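PDB 1OG6: oxidoreductase YdhF from Escherichia coli, which binds NADPH and probably works as an NADPH-dependent oxidoreductase of the aldo-keto reductase family. Local coordinates for residues Pro225-Ala239 against Leu278-Ala292. Numbering follows the deposited sequence.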
loop_
_atom_site.group_PDB
_atom_site.type_symbol
_atom_site.label_atom_id
_atom_site.label_comp_id
_atom_site.label_asym_id
_atom_site.label_seq_id
_atom_site.Cartn_x
_atom_site.Cartn_y
_atom_site.Cartn_z
ATOM N N PRO C 225 4.509 -29.938 -10.946
ATOM C CA PRO C 225 3.062 -29.921 -10.701
ATOM C C PRO C 225 2.377 -28.929 -11.646
ATOM O O PRO C 225 1.251 -29.154 -12.097
ATOM C CB PRO C 225 2.968 -29.484 -9.240
ATOM C CG PRO C 225 4.237 -30.002 -8.648
ATOM C CD PRO C 225 5.255 -29.663 -9.704
ATOM N N LEU C 226 3.078 -27.836 -11.938
ATOM C CA LEU C 226 2.571 -26.795 -12.817
ATOM C C LEU C 226 2.622 -27.195 -14.280
ATOM O O LEU C 226 1.790 -26.762 -15.066
ATOM C CB LEU C 226 3.368 -25.508 -12.634
ATOM C CG LEU C 226 3.068 -24.438 -13.683
ATOM C CD1 LEU C 226 1.631 -23.970 -13.538
ATOM C CD2 LEU C 226 4.027 -23.276 -13.528
ATOM N N ARG C 227 3.608 -27.996 -14.659
ATOM C CA ARG C 227 3.709 -28.427 -16.044
ATOM C C ARG C 227 2.778 -29.599 -16.306
ATOM O O ARG C 227 2.374 -29.845 -17.442
ATOM C CB ARG C 227 5.141 -28.816 -16.376
ATOM C CG ARG C 227 5.973 -27.655 -16.856
ATOM C CD ARG C 227 7.424 -28.046 -16.961
ATOM N NE ARG C 227 7.943 -28.437 -15.660
ATOM C CZ ARG C 227 9.222 -28.666 -15.404
ATOM N NH1 ARG C 227 10.121 -28.542 -16.368
ATOM N NH2 ARG C 227 9.600 -29.018 -14.186
ATOM N N ASP C 228 2.435 -30.326 -15.247
ATOM C CA ASP C 228 1.533 -31.458 -15.379
ATOM C C ASP C 228 0.141 -30.905 -15.553
ATOM O O ASP C 228 -0.613 -31.369 -16.401
ATOM C CB ASP C 228 1.584 -32.340 -14.135
ATOM C CG ASP C 228 2.894 -33.084 -14.005
ATOM O OD1 ASP C 228 3.073 -33.788 -12.995
ATOM O OD2 ASP C 228 3.747 -32.974 -14.910
ATOM N N GLU C 229 -0.188 -29.899 -14.747
ATOM C CA GLU C 229 -1.500 -29.272 -14.813
ATOM C C GLU C 229 -1.668 -28.588 -16.151
ATOM O O GLU C 229 -2.696 -28.729 -16.807
ATOM C CB GLU C 229 -1.663 -28.255 -13.697
ATOM C CG GLU C 229 -3.034 -27.655 -13.654
ATOM C CD GLU C 229 -4.121 -28.711 -13.705
ATOM O OE1 GLU C 229 -4.171 -29.577 -12.807
ATOM O OE2 GLU C 229 -4.934 -28.677 -14.651
ATOM N N LEU C 230 -0.649 -27.847 -16.562
ATOM C CA LEU C 230 -0.697 -27.165 -17.841
ATOM C C LEU C 230 -0.945 -28.158 -18.965
ATOM O O LEU C 230 -1.750 -27.901 -19.850
ATOM C CB LEU C 230 0.602 -26.413 -18.089
ATOM C CG LEU C 230 0.797 -25.177 -17.216
ATOM C CD1 LEU C 230 2.140 -24.559 -17.518
ATOM C CD2 LEU C 230 -0.305 -24.180 -17.476
ATOM N N ALA C 231 -0.264 -29.296 -18.929
ATOM C CA ALA C 231 -0.443 -30.306 -19.968
ATOM C C ALA C 231 -1.885 -30.788 -20.008
ATOM O O ALA C 231 -2.445 -30.977 -21.087
ATOM C CB ALA C 231 0.479 -31.470 -19.729
ATOM N N VAL C 232 -2.480 -30.992 -18.829
ATOM C CA VAL C 232 -3.866 -31.440 -18.737
ATOM C C VAL C 232 -4.746 -30.417 -19.419
ATOM O O VAL C 232 -5.430 -30.729 -20.398
ATOM C CB VAL C 232 -4.340 -31.555 -17.288
ATOM C CG1 VAL C 232 -5.822 -31.819 -17.252
ATOM C CG2 VAL C 232 -3.607 -32.664 -16.594
ATOM N N VAL C 233 -4.727 -29.189 -18.904
ATOM C CA VAL C 233 -5.540 -28.130 -19.487
ATOM C C VAL C 233 -5.269 -28.004 -20.990
ATOM O O VAL C 233 -6.188 -27.774 -21.772
ATOM C CB VAL C 233 -5.276 -26.765 -18.799
ATOM C CG1 VAL C 233 -6.080 -25.683 -19.476
ATOM C CG2 VAL C 233 -5.657 -26.832 -17.336
ATOM N N ALA C 234 -4.012 -28.174 -21.390
ATOM C CA ALA C 234 -3.635 -28.064 -22.792
ATOM C C ALA C 234 -4.508 -28.961 -23.644
ATOM O O ALA C 234 -4.890 -28.596 -24.749
ATOM C CB ALA C 234 -2.182 -28.434 -22.975
ATOM N N GLU C 235 -4.834 -30.137 -23.122
ATOM C CA GLU C 235 -5.664 -31.080 -23.854
ATOM C C GLU C 235 -7.107 -30.615 -23.867
ATOM O O GLU C 235 -7.818 -30.826 -24.845
ATOM C CB GLU C 235 -5.575 -32.467 -23.223
ATOM C CG GLU C 235 -6.347 -33.527 -23.981
ATOM C CD GLU C 235 -6.409 -34.846 -23.237
ATOM O OE1 GLU C 235 -5.348 -35.479 -23.064
ATOM O OE2 GLU C 235 -7.520 -35.246 -22.821
ATOM N N GLU C 236 -7.530 -29.977 -22.779
ATOM C CA GLU C 236 -8.893 -29.456 -22.643
ATOM C C GLU C 236 -9.171 -28.235 -23.531
ATOM O O GLU C 236 -10.303 -28.014 -23.969
ATOM C CB GLU C 236 -9.156 -29.101 -21.181
ATOM C CG GLU C 236 -9.417 -30.305 -20.311
ATOM C CD GLU C 236 -9.295 -30.007 -18.836
ATOM O OE1 GLU C 236 -9.703 -28.913 -18.406
ATOM O OE2 GLU C 236 -8.797 -30.882 -18.104
ATOM N N LEU C 237 -8.132 -27.440 -23.778
ATOM C CA LEU C 237 -8.233 -26.245 -24.612
ATOM C C LEU C 237 -7.812 -26.601 -26.031
ATOM O O LEU C 237 -8.025 -25.830 -26.960
ATOM C CB LEU C 237 -7.310 -25.141 -24.083
ATOM C CG LEU C 237 -7.549 -24.535 -22.704
ATOM C CD1 LEU C 237 -6.432 -23.580 -22.364
ATOM C CD2 LEU C 237 -8.870 -23.808 -22.690
ATOM N N ASN C 238 -7.211 -27.776 -26.187
ATOM C CA ASN C 238 -6.738 -28.244 -27.486
ATOM C C ASN C 238 -5.554 -27.397 -27.934
ATOM O O ASN C 238 -5.357 -27.186 -29.128
ATOM C CB ASN C 238 -7.857 -28.166 -28.532
ATOM C CG ASN C 238 -8.988 -29.151 -28.261
ATOM O OD1 ASN C 238 -10.105 -28.986 -28.766
ATOM N ND2 ASN C 238 -8.701 -30.190 -27.469
ATOM N N ALA C 239 -4.772 -26.920 -26.966
ATOM C CA ALA C 239 -3.603 -26.094 -27.239
ATOM C C ALA C 239 -2.457 -26.935 -27.766
ATOM O O ALA C 239 -2.475 -28.159 -27.658
ATOM C CB ALA C 239 -3.174 -25.371 -25.984
ATOM N N LEU C 278 -7.151 -19.139 -27.916
ATOM C CA LEU C 278 -7.621 -20.079 -26.899
ATOM C C LEU C 278 -8.563 -19.404 -25.928
ATOM O O LEU C 278 -8.408 -18.222 -25.625
ATOM C CB LEU C 278 -6.448 -20.673 -26.113
ATOM C CG LEU C 278 -5.419 -21.510 -26.863
ATOM C CD1 LEU C 278 -4.455 -22.109 -25.869
ATOM C CD2 LEU C 278 -6.115 -22.601 -27.650
ATOM N N LYS C 279 -9.537 -20.162 -25.440
ATOM C CA LYS C 279 -10.490 -19.632 -24.489
ATOM C C LYS C 279 -10.458 -20.462 -23.214
ATOM O O LYS C 279 -11.003 -21.561 -23.157
ATOM C CB LYS C 279 -11.884 -19.595 -25.122
ATOM C CG LYS C 279 -11.975 -18.562 -26.266
ATOM C CD LYS C 279 -13.372 -18.448 -26.892
ATOM C CE LYS C 279 -13.713 -19.624 -27.818
ATOM N NZ LYS C 279 -12.830 -19.710 -29.021
ATOM N N MET C 280 -9.791 -19.906 -22.201
ATOM C CA MET C 280 -9.604 -20.537 -20.894
ATOM C C MET C 280 -10.694 -20.184 -19.886
ATOM O O MET C 280 -11.024 -19.014 -19.725
ATOM C CB MET C 280 -8.237 -20.120 -20.332
ATOM C CG MET C 280 -7.951 -20.574 -18.898
ATOM S SD MET C 280 -6.256 -20.257 -18.377
ATOM C CE MET C 280 -5.379 -21.267 -19.515
ATOM N N THR C 281 -11.230 -21.196 -19.200
ATOM C CA THR C 281 -12.283 -21.004 -18.199
ATOM C C THR C 281 -11.726 -20.510 -16.860
ATOM O O THR C 281 -10.520 -20.575 -16.624
ATOM C CB THR C 281 -13.069 -22.316 -17.965
ATOM O OG1 THR C 281 -12.176 -23.376 -17.604
ATOM C CG2 THR C 281 -13.789 -22.717 -19.221
ATOM N N ARG C 282 -12.592 -20.011 -15.982
ATOM C CA ARG C 282 -12.116 -19.521 -14.691
ATOM C C ARG C 282 -11.541 -20.647 -13.850
ATOM O O ARG C 282 -10.495 -20.499 -13.233
ATOM C CB ARG C 282 -13.239 -18.848 -13.908
ATOM C CG ARG C 282 -13.832 -17.638 -14.594
ATOM C CD ARG C 282 -14.914 -16.980 -13.736
ATOM N NE ARG C 282 -14.347 -16.215 -12.635
ATOM C CZ ARG C 282 -14.241 -14.894 -12.624
ATOM N NH1 ARG C 282 -14.669 -14.175 -13.656
ATOM N NH2 ARG C 282 -13.695 -14.294 -11.579
ATOM N N GLN C 283 -12.230 -21.778 -13.827
ATOM C CA GLN C 283 -11.794 -22.930 -13.049
ATOM C C GLN C 283 -10.542 -23.579 -13.623
ATOM O O GLN C 283 -9.905 -24.409 -12.981
ATOM C CB GLN C 283 -12.914 -23.950 -13.004
ATOM C CG GLN C 283 -13.285 -24.376 -11.622
ATOM C CD GLN C 283 -14.445 -25.318 -11.640
ATOM O OE1 GLN C 283 -15.523 -24.974 -12.105
ATOM N NE2 GLN C 283 -14.234 -26.521 -11.142
ATOM N N GLN C 284 -10.213 -23.210 -14.851
ATOM C CA GLN C 284 -9.048 -23.734 -15.527
ATOM C C GLN C 284 -7.944 -22.787 -15.110
ATOM O O GLN C 284 -6.787 -23.163 -14.966
ATOM C CB GLN C 284 -9.272 -23.657 -17.026
ATOM C CG GLN C 284 -8.995 -24.915 -17.797
ATOM C CD GLN C 284 -9.864 -25.022 -19.042
ATOM O OE1 GLN C 284 -10.088 -24.046 -19.757
ATOM N NE2 GLN C 284 -10.351 -26.219 -19.307
ATOM N N TRP C 285 -8.333 -21.542 -14.897
ATOM C CA TRP C 285 -7.405 -20.504 -14.486
ATOM C C TRP C 285 -6.916 -20.741 -13.052
ATOM O O TRP C 285 -5.718 -20.681 -12.772
ATOM C CB TRP C 285 -8.097 -19.145 -14.582
ATOM C CG TRP C 285 -7.164 -18.018 -14.468
ATOM C CD1 TRP C 285 -6.510 -17.387 -15.487
ATOM C CD2 TRP C 285 -6.692 -17.428 -13.256
ATOM N NE1 TRP C 285 -5.653 -16.444 -14.982
ATOM C CE2 TRP C 285 -5.744 -16.447 -13.613
ATOM C CE3 TRP C 285 -6.973 -17.635 -11.901
ATOM C CZ2 TRP C 285 -5.074 -15.675 -12.659
ATOM C CZ3 TRP C 285 -6.307 -16.869 -10.952
ATOM C CH2 TRP C 285 -5.369 -15.901 -11.336
ATOM N N PHE C 286 -7.851 -21.010 -12.148
ATOM C CA PHE C 286 -7.530 -21.253 -10.749
ATOM C C PHE C 286 -6.853 -22.591 -10.559
ATOM O O PHE C 286 -6.129 -22.803 -9.597
ATOM C CB PHE C 286 -8.801 -21.187 -9.900
ATOM C CG PHE C 286 -9.350 -19.799 -9.764
ATOM C CD1 PHE C 286 -10.253 -19.299 -10.691
ATOM C CD2 PHE C 286 -8.885 -18.950 -8.756
ATOM C CE1 PHE C 286 -10.676 -17.974 -10.623
ATOM C CE2 PHE C 286 -9.301 -17.629 -8.682
ATOM C CZ PHE C 286 -10.193 -17.138 -9.615
ATOM N N ARG C 287 -7.098 -23.489 -11.500
ATOM C CA ARG C 287 -6.544 -24.828 -11.479
ATOM C C ARG C 287 -5.046 -24.755 -11.788
ATOM O O ARG C 287 -4.258 -25.537 -11.254
ATOM C CB ARG C 287 -7.281 -25.676 -12.520
ATOM C CG ARG C 287 -7.750 -27.015 -12.021
ATOM C CD ARG C 287 -9.023 -27.454 -12.710
ATOM N NE ARG C 287 -8.925 -27.549 -14.168
ATOM C CZ ARG C 287 -8.149 -28.401 -14.840
ATOM N NH1 ARG C 287 -7.371 -29.256 -14.198
ATOM N NH2 ARG C 287 -8.175 -28.412 -16.164
ATOM N N ILE C 288 -4.663 -23.808 -12.647
ATOM C CA ILE C 288 -3.262 -23.604 -13.022
ATOM C C ILE C 288 -2.541 -22.740 -11.975
ATOM O O ILE C 288 -1.331 -22.852 -11.793
ATOM C CB ILE C 288 -3.160 -22.915 -14.400
ATOM C CG1 ILE C 288 -3.852 -23.781 -15.450
ATOM C CG2 ILE C 288 -1.710 -22.679 -14.771
ATOM C CD1 ILE C 288 -3.844 -23.198 -16.842
ATOM N N ARG C 289 -3.288 -21.875 -11.295
ATOM C CA ARG C 289 -2.721 -21.019 -10.261
ATOM C C ARG C 289 -2.359 -21.906 -9.086
ATOM O O ARG C 289 -1.287 -21.791 -8.512
ATOM C CB ARG C 289 -3.743 -19.998 -9.788
ATOM C CG ARG C 289 -3.170 -18.992 -8.824
ATOM C CD ARG C 289 -4.189 -18.573 -7.796
ATOM N NE ARG C 289 -4.307 -19.575 -6.746
ATOM C CZ ARG C 289 -3.894 -19.400 -5.493
ATOM N NH1 ARG C 289 -3.335 -18.255 -5.118
ATOM N NH2 ARG C 289 -4.038 -20.376 -4.611
ATOM N N LYS C 290 -3.285 -22.788 -8.732
ATOM C CA LYS C 290 -3.111 -23.728 -7.628
ATOM C C LYS C 290 -1.903 -24.617 -7.877
ATOM O O LYS C 290 -1.016 -24.707 -7.042
ATOM C CB LYS C 290 -4.368 -24.583 -7.496
ATOM C CG LYS C 290 -4.248 -25.796 -6.620
ATOM C CD LYS C 290 -4.446 -25.460 -5.171
ATOM C CE LYS C 290 -4.777 -26.717 -4.378
ATOM N NZ LYS C 290 -6.091 -27.283 -4.792
ATOM N N ALA C 291 -1.874 -25.268 -9.035
ATOM C CA ALA C 291 -0.772 -26.151 -9.388
ATOM C C ALA C 291 0.595 -25.459 -9.302
ATOM O O ALA C 291 1.606 -26.094 -9.002
ATOM C CB ALA C 291 -0.988 -26.694 -10.778
ATOM N N ALA C 292 0.621 -24.156 -9.561
ATOM C CA ALA C 292 1.860 -23.384 -9.526
ATOM C C ALA C 292 2.222 -22.904 -8.135
ATOM O O ALA C 292 3.376 -22.613 -7.877
ATOM C CB ALA C 292 1.752 -22.182 -10.461
HETATM O O HOH W 1 -9.925 -22.965 -26.710
#
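Arg287 reaches across from helix 282-292 and pairs with two acids of helix 225-237. Its NH1 forms a salt bridge with Glu229 OE2, the carboxylate standing nearly perpendicular to the guanidinium, at 87°. NH2 forms a second one with Glu236 OE1 at 2.8 Å, and here the two planes are closer to parallel. The Arg287 chain bends at chi2 and chi3, which brings its guanidinium up against Val233 CG2 and between the two acids. The single positive charge probably offsets part of the charge of the two carboxylates.

Glu236 OE1 has a second partner. Gln284 NE2 donates to its anti lone pair at 2.9 Å, close to the amide plane and with an N-H...O angle of 151°. The other end of this amide, OE1, accepts from the backbone N of Thr281, the N-cap residue, at 3.1 Å, with the donor above the carbonyl plane. A leucine in place of Gln284 would probably take the amide donor from Glu236 OE1 and the acceptor from the Thr281 N-H.

The rest of the contact is largely apolar. Ile288 sits as a knob among Leu226, Glu229, Leu230 and Val233, its CG2 3.4 Å from Leu230 CD2. Leu226 CD1 also meets Ala292 CB, and the small Ala291 CB lies against Glu229 CB. At the other end, Leu237 CD1 touches Met280 CE at 3.8 Å, and Leu278 CD1 packs on Ala239 CB. A Schellman motif with Asn238 at C' ends helix 225-237 there.

The helix axes are nearly antiparallel, at 161°, and 8.1 Å apart. Leu230 and Ile288 both also touch helix 242-251. This pairs the two extra helices that aldo-keto reductases add outside the (alpha/beta)8 barrel, one before barrel helix 242-251 and one after barrel helix 266-274.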